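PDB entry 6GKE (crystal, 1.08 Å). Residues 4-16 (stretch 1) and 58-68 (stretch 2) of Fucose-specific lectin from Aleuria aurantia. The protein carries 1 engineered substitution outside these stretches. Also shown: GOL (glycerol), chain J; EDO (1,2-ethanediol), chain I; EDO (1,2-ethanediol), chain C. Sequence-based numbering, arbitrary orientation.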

ATOM      1  N   PHE A   4       1.741   3.093   8.170  1.00  6.36           N
ATOM      2  CA  PHE A   4       0.611   2.156   8.119  1.00  6.08           C
ATOM      3  C   PHE A   4       0.784   1.231   6.912  1.00  5.74           C
ATOM      4  O   PHE A   4       0.800   1.695   5.778  1.00  7.08           O
ATOM      5  CB  PHE A   4      -0.677   2.972   8.012  1.00  6.30           C
ATOM      6  CG  PHE A   4      -2.007   2.277   8.193  1.00  5.76           C
ATOM      7  CD1 PHE A   4      -2.147   0.966   8.639  1.00  5.81           C
ATOM      8  CD2 PHE A   4      -3.160   3.009   7.956  1.00  5.96           C
ATOM      9  CE1 PHE A   4      -3.407   0.413   8.821  1.00  5.80           C
ATOM     10  CE2 PHE A   4      -4.416   2.451   8.128  1.00  5.99           C
ATOM     11  CZ  PHE A   4      -4.539   1.158   8.575  1.00  6.00           C
ATOM     12  N   LEU A   5       0.889  -0.078   7.156  1.00  5.10           N
ATOM     13  CA  LEU A   5       1.034  -1.033   6.072  1.00  5.21           C
ATOM     14  C   LEU A   5      -0.242  -1.042   5.224  1.00  4.82           C
ATOM     15  O   LEU A   5      -1.347  -1.241   5.733  1.00  4.85           O
ATOM     16  CB  LEU A   5       1.307  -2.410   6.675  1.00  5.48           C
ATOM     17  CG  LEU A   5       1.429  -3.571   5.692  1.00  5.88           C
ATOM     18  CD1 LEU A   5       2.704  -3.459   4.869  1.00  6.45           C
ATOM     19  CD2 LEU A   5       1.378  -4.888   6.459  1.00  6.61           C
ATOM     20  N   TYR A   6      -0.083  -0.883   3.911  1.00  5.20           N
ATOM     21  CA  TYR A   6      -1.228  -0.914   3.005  1.00  5.14           C
ATOM     22  C   TYR A   6      -1.791  -2.336   2.978  1.00  4.96           C
ATOM     23  O   TYR A   6      -1.046  -3.284   2.745  1.00  5.93           O
ATOM     24  CB  TYR A   6      -0.834  -0.456   1.601  1.00  5.42           C
ATOM     25  CG  TYR A   6      -1.907  -0.639   0.560  1.00  5.30           C
ATOM     26  CD1 TYR A   6      -3.162  -0.074   0.713  1.00  5.60           C
ATOM     27  CD2 TYR A   6      -1.662  -1.384  -0.579  1.00  5.73           C
ATOM     28  CE1 TYR A   6      -4.146  -0.234  -0.247  1.00  5.93           C
ATOM     29  CE2 TYR A   6      -2.630  -1.542  -1.555  1.00  5.93           C
ATOM     30  CZ  TYR A   6      -3.878  -0.975  -1.383  1.00  5.70           C
ATOM     31  OH  TYR A   6      -4.818  -1.143  -2.360  1.00  6.58           O
ATOM     32  N   THR A   7      -3.102  -2.438   3.204  1.00  4.91           N
ATOM     33  CA  THR A   7      -3.876  -3.697   3.344  1.00  5.14           C
ATOM     34  C   THR A   7      -3.574  -4.399   4.673  1.00  5.16           C
ATOM     35  O   THR A   7      -3.948  -5.557   4.860  1.00  5.94           O
ATOM     36  CB  THR A   7      -3.803  -4.652   2.135  1.00  5.35           C
ATOM     37  OG1 THR A   7      -2.558  -5.345   2.051  1.00  6.11           O
ATOM     38  CG2 THR A   7      -4.090  -3.941   0.833  1.00  5.75           C
ATOM     39  N   SER A   8      -3.008  -3.670   5.640  1.00  4.98           N
ATOM     40  CA  SER A   8      -3.044  -4.110   7.030  1.00  4.77           C
ATOM     41  C   SER A   8      -4.488  -4.406   7.438  1.00  4.57           C
ATOM     42  O   SER A   8      -5.401  -3.654   7.101  1.00  5.21           O
ATOM     43  CB  SER A   8      -2.496  -3.033   7.929  1.00  5.12           C
ATOM     44  OG  SER A   8      -2.589  -3.376   9.303  1.00  5.26           O
ATOM     45  N   LYS A   9      -4.670  -5.434   8.265  1.00  4.32           N
ATOM     46  CA  LYS A   9      -5.923  -5.570   8.971  1.00  4.40           C
ATOM     47  C   LYS A   9      -5.951  -4.553  10.119  1.00  4.27           C
ATOM     48  O   LYS A   9      -4.948  -3.925  10.454  1.00  4.85           O
ATOM     49  CB  LYS A   9      -6.146  -7.015   9.421  1.00  4.51           C
ATOM     50  CG  LYS A   9      -6.512  -7.960   8.282  1.00  4.65           C
ATOM     51  CD  LYS A   9      -5.375  -8.324   7.345  1.00  4.69           C
ATOM     52  CE  LYS A   9      -5.733  -9.525   6.496  1.00  5.03           C
ATOM     53  NZ  LYS A   9      -4.650  -9.889   5.547  1.00  5.24           N
ATOM     54  N   ILE A  10      -7.142  -4.382  10.685  1.00  4.45           N
ATOM     55  CA  ILE A  10      -7.394  -3.410  11.735  1.00  4.48           C
ATOM     56  C   ILE A  10      -8.199  -4.111  12.827  1.00  4.37           C
ATOM     57  O   ILE A  10      -9.040  -4.950  12.537  1.00  4.70           O
ATOM     58  CB  ILE A  10      -8.154  -2.177  11.202  1.00  5.03           C
ATOM     59  CG1 ILE A  10      -7.497  -1.591   9.951  1.00  5.53           C
ATOM     60  CG2 ILE A  10      -8.310  -1.123  12.287  1.00  5.36           C
ATOM     61  CD1 ILE A  10      -8.340  -0.552   9.247  1.00  6.11           C
ATOM     62  N   ALA A  11      -7.966  -3.749  14.088  1.00  4.52           N
ATOM     63  CA  ALA A  11      -8.823  -4.186  15.195  1.00  4.64           C
ATOM     64  C   ALA A  11      -9.060  -2.993  16.113  1.00  4.67           C
ATOM     65  O   ALA A  11      -8.196  -2.141  16.242  1.00  5.64           O
ATOM     66  CB  ALA A  11      -8.208  -5.342  15.948  1.00  5.00           C
ATOM     67  N   ALA A  12     -10.231  -2.946  16.746  1.00  5.02           N
ATOM     68  CA  ALA A  12     -10.587  -1.790  17.551  1.00  5.32           C
ATOM     69  C   ALA A  12     -11.439  -2.203  18.749  1.00  5.15           C
ATOM     70  O   ALA A  12     -12.249  -3.122  18.663  1.00  5.81           O
ATOM     71  CB  ALA A  12     -11.322  -0.781  16.709  1.00  6.15           C
ATOM     72  N   ILE A  13     -11.272  -1.450  19.840  1.00  5.20           N
ATOM     73  CA  ILE A  13     -12.004  -1.648  21.090  1.00  5.18           C
ATOM     74  C   ILE A  13     -12.392  -0.275  21.651  1.00  5.21           C
ATOM     75  O   ILE A  13     -11.806   0.752  21.305  1.00  5.54           O
ATOM     76  CB  ILE A  13     -11.178  -2.449  22.118  1.00  5.62           C
ATOM     77  CG1 ILE A  13      -9.841  -1.761  22.410  1.00  5.89           C
ATOM     78  CG2 ILE A  13     -11.008  -3.895  21.673  1.00  6.20           C
ATOM     79  CD1 ILE A  13      -9.024  -2.376  23.523  1.00  6.34           C
ATOM     80  N   SER A  14     -13.369  -0.292  22.555  1.00  5.47           N
ATOM     81  CA  SER A  14     -13.877   0.915  23.180  1.00  6.03           C
ATOM     82  C   SER A  14     -14.463   0.543  24.540  1.00  6.10           C
ATOM     83  O   SER A  14     -15.038  -0.542  24.680  1.00  6.95           O
ATOM     84  CB  SER A  14     -14.925   1.562  22.292  1.00  6.94           C
ATOM     85  OG  SER A  14     -15.405   2.795  22.806  1.00  7.88           O
ATOM     86  N   TRP A  15     -14.346   1.447  25.513  1.00  6.43           N
ATOM     87  CA  TRP A  15     -15.014   1.261  26.788  1.00  6.96           C
ATOM     88  C   TRP A  15     -15.399   2.615  27.377  1.00  7.83           C
ATOM     89  O   TRP A  15     -14.751   3.627  27.143  1.00  8.48           O
ATOM     90  CB  TRP A  15     -14.183   0.424  27.772  1.00  7.30           C
ATOM     91  CG  TRP A  15     -12.880   1.017  28.214  1.00  7.40           C
ATOM     92  CD1 TRP A  15     -12.636   1.714  29.361  1.00  8.02           C
ATOM     93  CD2 TRP A  15     -11.612   0.901  27.546  1.00  7.16           C
ATOM     94  NE1 TRP A  15     -11.314   2.054  29.440  1.00  8.19           N
ATOM     95  CE2 TRP A  15     -10.659   1.570  28.343  1.00  7.58           C
ATOM     96  CE3 TRP A  15     -11.188   0.320  26.343  1.00  7.07           C
ATOM     97  CZ2 TRP A  15      -9.316   1.670  27.979  1.00  7.76           C
ATOM     98  CZ3 TRP A  15      -9.861   0.420  25.982  1.00  7.36           C
ATOM     99  CH2 TRP A  15      -8.938   1.082  26.794  1.00  7.64           C
ATOM    100  N   ALA A  16     -16.478   2.598  28.159  1.00  9.47           N
ATOM    101  CA  ALA A  16     -16.942   3.776  28.871  1.00 11.30           C
ATOM    102  C   ALA A  16     -15.947   4.129  29.983  1.00 13.98           C
ATOM    103  O   ALA A  16     -15.397   3.240  30.615  1.00 16.19           O
ATOM    104  CB  ALA A  16     -18.322   3.519  29.419  1.00 12.73           C
TER
HETATM  105  C1  GOL J 410     -12.480  -6.263  17.335  1.00 12.75           C
HETATM  106  O1  GOL J 410     -11.694  -7.285  16.689  1.00 12.98           O
HETATM  107  C2  GOL J 410     -12.847  -5.214  16.292  1.00 12.08           C
HETATM  108  O2  GOL J 410     -11.706  -5.064  15.479  1.00 14.71           O
HETATM  109  C3  GOL J 410     -13.985  -5.821  15.459  1.00 11.60           C
HETATM  110  O3  GOL J 410     -14.251  -5.120  14.238  1.00  8.20           O
HETATM  111  C1  EDO I 409       1.582  -3.066   1.223  0.50  6.03           C
HETATM  112  O1  EDO I 409       0.516  -3.573   0.425  0.50  8.66           O
HETATM  113  C2  EDO I 409       2.780  -2.371   0.575  0.50  5.65           C
HETATM  114  O2  EDO I 409       3.260  -1.233   1.371  0.50  6.11           O
HETATM  115  C1  EDO C 409       2.647   1.745   1.829  0.50  6.03           C
HETATM  116  O1  EDO C 409       1.880   2.825   1.304  0.50  8.66           O
HETATM  117  C2  EDO C 409       2.084   0.852   2.935  0.50  5.65           C
HETATM  118  O2  EDO C 409       2.468  -0.556   2.762  0.50  6.11           O
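Stretch 2 58-68: KLFSPLAAVTW

How does stretch 2 run relative to stretch 1? The two segments repeat one plan: a type II beta turn, Leu5 to Ser8 in one and Lys58 to Ser61 in the other, followed by a strand. The strands point the same way, their N-to-C directions 11° apart and their axes 5.6 Å apart at closest approach. No direct backbone hydrogen bond joins them; side chains and bound molecules fill the gap.

What meets the first turn? Leu5 points toward stretch 2 and lays CD2 over one face of the Phe60 ring, 4.0 Å from its centroid, while the same Leu5 CD2 is 3.8 Å from Leu59 CD1. Phe60 CB points sideways, but the ring reaches across, bringing its CE1 3.4 Å from Tyr6 O, which lies at the ring edge. Thr7 OG1 donates to Tyr6 O at 2.6 Å and also comes 3.4 Å from Phe60 CD1.

Where is the one direct hydrogen bond between the stretches? Lys9 extends along the second turn, and its NZ donates to Phe60 O at 2.8 Å. On the way its aliphatic part packs on the backbone, with Lys9 CG 3.8 Å from Pro62 CA. A water adds a second link, accepting from Lys9 N at 2.9 Å and donating to Ser61 O at 2.7 Å.

How do the strands then pack? Another water donates to Ile10 O and Leu63 O, each 2.8 Å from its oxygen. Alternate residues face stretch 2: Ala11 CB lies 4.1 Å from Leu63 CB and 3.9 Å from Ala65 CB, a small side chain set between two neighbours. Glycerol accepts from both Ala12 N and Ala65 N. Ile13 CG2 follows at 3.9 Å from Ala65 CB, and Ile13 CD1 reaches Thr67 CB at 3.7 Å. Finally, Trp15 CE3 approaches Thr67 CG2 at 4.1 Å.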

ATOM      1  N   LYS A  58       3.121 -11.933  11.467  1.00  4.95           N
ATOM      2  CA  LYS A  58       3.517 -12.023  10.074  1.00  5.01           C
ATOM      3  C   LYS A  58       3.005 -10.783   9.340  1.00  4.83           C
ATOM      4  O   LYS A  58       1.982 -10.207   9.704  1.00  4.93           O
ATOM      5  CB  LYS A  58       2.996 -13.297   9.404  1.00  4.97           C
ATOM      6  CG  LYS A  58       1.517 -13.316   9.037  1.00  5.25           C
ATOM      7  CD  LYS A  58       1.159 -14.513   8.186  1.00  5.43           C
ATOM      8  CE  LYS A  58      -0.273 -14.498   7.702  1.00  5.60           C
ATOM      9  NZ  LYS A  58      -0.516 -15.627   6.774  1.00  5.88           N
ATOM     10  N   LEU A  59       3.721 -10.372   8.296  1.00  5.16           N
ATOM     11  CA  LEU A  59       3.238  -9.263   7.492  1.00  5.24           C
ATOM     12  C   LEU A  59       1.857  -9.634   6.935  1.00  5.13           C
ATOM     13  O   LEU A  59       1.649 -10.752   6.475  1.00  5.56           O
ATOM     14  CB  LEU A  59       4.228  -8.917   6.376  1.00  5.75           C
ATOM     15  CG  LEU A  59       5.344  -7.938   6.751  1.00  6.84           C
ATOM     16  CD1 LEU A  59       4.797  -6.548   7.033  1.00  7.15           C
ATOM     17  CD2 LEU A  59       6.178  -8.416   7.923  1.00  7.84           C
ATOM     18  N   PHE A  60       0.927  -8.674   6.990  1.00  4.93           N
ATOM     19  CA  PHE A  60      -0.465  -8.827   6.513  1.00  4.95           C
ATOM     20  C   PHE A  60      -1.241  -9.815   7.395  1.00  4.77           C
ATOM     21  O   PHE A  60      -2.268 -10.341   6.980  1.00  5.19           O
ATOM     22  CB  PHE A  60      -0.520  -9.201   5.024  1.00  5.11           C
ATOM     23  CG  PHE A  60       0.330  -8.300   4.167  1.00  5.28           C
ATOM     24  CD1 PHE A  60      -0.130  -7.054   3.778  1.00  5.62           C
ATOM     25  CD2 PHE A  60       1.607  -8.677   3.781  1.00  5.85           C
ATOM     26  CE1 PHE A  60       0.665  -6.204   3.026  1.00  5.96           C
ATOM     27  CE2 PHE A  60       2.398  -7.831   3.018  1.00  6.17           C
ATOM     28  CZ  PHE A  60       1.925  -6.595   2.645  1.00  5.96           C
ATOM     29  N   SER A  61      -0.798 -10.003   8.639  1.00  4.77           N
ATOM     30  CA  SER A  61      -1.509 -10.835   9.590  1.00  4.71           C
ATOM     31  C   SER A  61      -2.936 -10.341   9.768  1.00  4.53           C
ATOM     32  O   SER A  61      -3.181  -9.138   9.897  1.00  4.76           O
ATOM     33  CB  SER A  61      -0.832 -10.805  10.936  1.00  4.99           C
ATOM     34  OG  SER A  61      -1.570 -11.529  11.916  1.00  5.25           O
ATOM     35  N   PRO A  62      -3.912 -11.255   9.935  1.00  4.53           N
ATOM     36  CA  PRO A  62      -5.215 -10.832  10.431  1.00  4.54           C
ATOM     37  C   PRO A  62      -5.077 -10.357  11.886  1.00  4.48           C
ATOM     38  O   PRO A  62      -4.093 -10.682  12.565  1.00  4.75           O
ATOM     39  CB  PRO A  62      -6.061 -12.099  10.292  1.00  4.92           C
ATOM     40  CG  PRO A  62      -5.060 -13.211  10.502  1.00  4.98           C
ATOM     41  CD  PRO A  62      -3.808 -12.721   9.806  1.00  4.92           C
ATOM     42  N   LEU A  63      -6.061  -9.575  12.341  1.00  4.60           N
ATOM     43  CA  LEU A  63      -6.085  -9.019  13.694  1.00  4.58           C
ATOM     44  C   LEU A  63      -7.512  -9.081  14.237  1.00  4.45           C
ATOM     45  O   LEU A  63      -8.487  -8.940  13.495  1.00  4.99           O
ATOM     46  CB  LEU A  63      -5.635  -7.557  13.709  1.00  5.08           C
ATOM     47  CG  LEU A  63      -4.188  -7.274  13.316  1.00  5.75           C
ATOM     48  CD1 LEU A  63      -3.959  -5.771  13.220  1.00  6.52           C
ATOM     49  CD2 LEU A  63      -3.201  -7.901  14.291  1.00  6.51           C
ATOM     50  N   ALA A  64      -7.611  -9.223  15.560  1.00  4.34           N
ATOM     51  CA  ALA A  64      -8.858  -9.049  16.291  1.00  4.49           C
ATOM     52  C   ALA A  64      -8.493  -8.616  17.710  1.00  4.64           C
ATOM     53  O   ALA A  64      -7.369  -8.837  18.145  1.00  5.14           O
ATOM     54  CB  ALA A  64      -9.683 -10.321  16.288  1.00  4.77           C
ATOM     55  N   ALA A  65      -9.434  -8.012  18.430  1.00  4.69           N
ATOM     56  CA  ALA A  65      -9.139  -7.565  19.786  1.00  4.83           C
ATOM     57  C   ALA A  65     -10.409  -7.520  20.628  1.00  5.21           C
ATOM     58  O   ALA A  65     -11.495  -7.242  20.107  1.00  6.13           O
ATOM     59  CB  ALA A  65      -8.475  -6.211  19.769  1.00  5.30           C
ATOM     60  N   VAL A  66     -10.233  -7.752  21.935  1.00  5.08           N
ATOM     61  CA  VAL A  66     -11.303  -7.624  22.934  1.00  5.24           C
ATOM     62  C   VAL A  66     -10.746  -6.945  24.185  1.00  5.13           C
ATOM     63  O   VAL A  66      -9.534  -6.910  24.404  1.00  5.33           O
ATOM     64  CB  VAL A  66     -11.922  -8.985  23.305  1.00  6.04           C
ATOM     65  CG1 VAL A  66     -12.613  -9.630  22.117  1.00  6.70           C
ATOM     66  CG2 VAL A  66     -10.900  -9.937  23.914  1.00  6.49           C
ATOM     67  N   THR A  67     -11.659  -6.452  25.026  1.00  5.36           N
ATOM     68  CA  THR A  67     -11.283  -5.788  26.262  1.00  5.55           C
ATOM     69  C   THR A  67     -12.367  -5.994  27.321  1.00  5.76           C
ATOM     70  O   THR A  67     -13.538  -6.184  27.008  1.00  6.81           O
ATOM     71  CB  THR A  67     -11.023  -4.296  26.013  1.00  5.84           C
ATOM     72  OG1 THR A  67     -10.479  -3.668  27.176  1.00  6.06           O
ATOM     73  CG2 THR A  67     -12.271  -3.538  25.613  1.00  6.24           C
ATOM     74  N   TRP A  68     -11.946  -5.927  28.580  1.00  5.78           N
ATOM     75  CA  TRP A  68     -12.841  -5.900  29.731  1.00  5.96           C
ATOM     76  C   TRP A  68     -12.064  -5.279  30.894  1.00  6.37           C
ATOM     77  O   TRP A  68     -10.845  -5.124  30.813  1.00  7.14           O
ATOM     78  CB  TRP A  68     -13.383  -7.297  30.086  1.00  6.18           C
ATOM     79  CG  TRP A  68     -12.338  -8.245  30.595  1.00  6.11           C
ATOM     80  CD1 TRP A  68     -12.053  -8.547  31.894  1.00  6.60           C
ATOM     81  CD2 TRP A  68     -11.411  -9.008  29.800  1.00  6.05           C
ATOM     82  NE1 TRP A  68     -11.018  -9.439  31.963  1.00  6.78           N
ATOM     83  CE2 TRP A  68     -10.601  -9.737  30.695  1.00  6.50           C
ATOM     84  CE3 TRP A  68     -11.187  -9.152  28.426  1.00  6.08           C
ATOM     85  CZ2 TRP A  68      -9.581 -10.580  30.262  1.00  6.53           C
ATOM     86  CZ3 TRP A  68     -10.181  -9.991  27.995  1.00  6.17           C
ATOM     87  CH2 TRP A  68      -9.387 -10.691  28.904  1.00  6.56           C
TER
HETATM   88  O   HOH W   1      -2.190  -6.852   8.809  1.00  5.93           O
HETATM   89  O   HOH W   2     -10.477  -7.020  13.708  1.00  8.12           O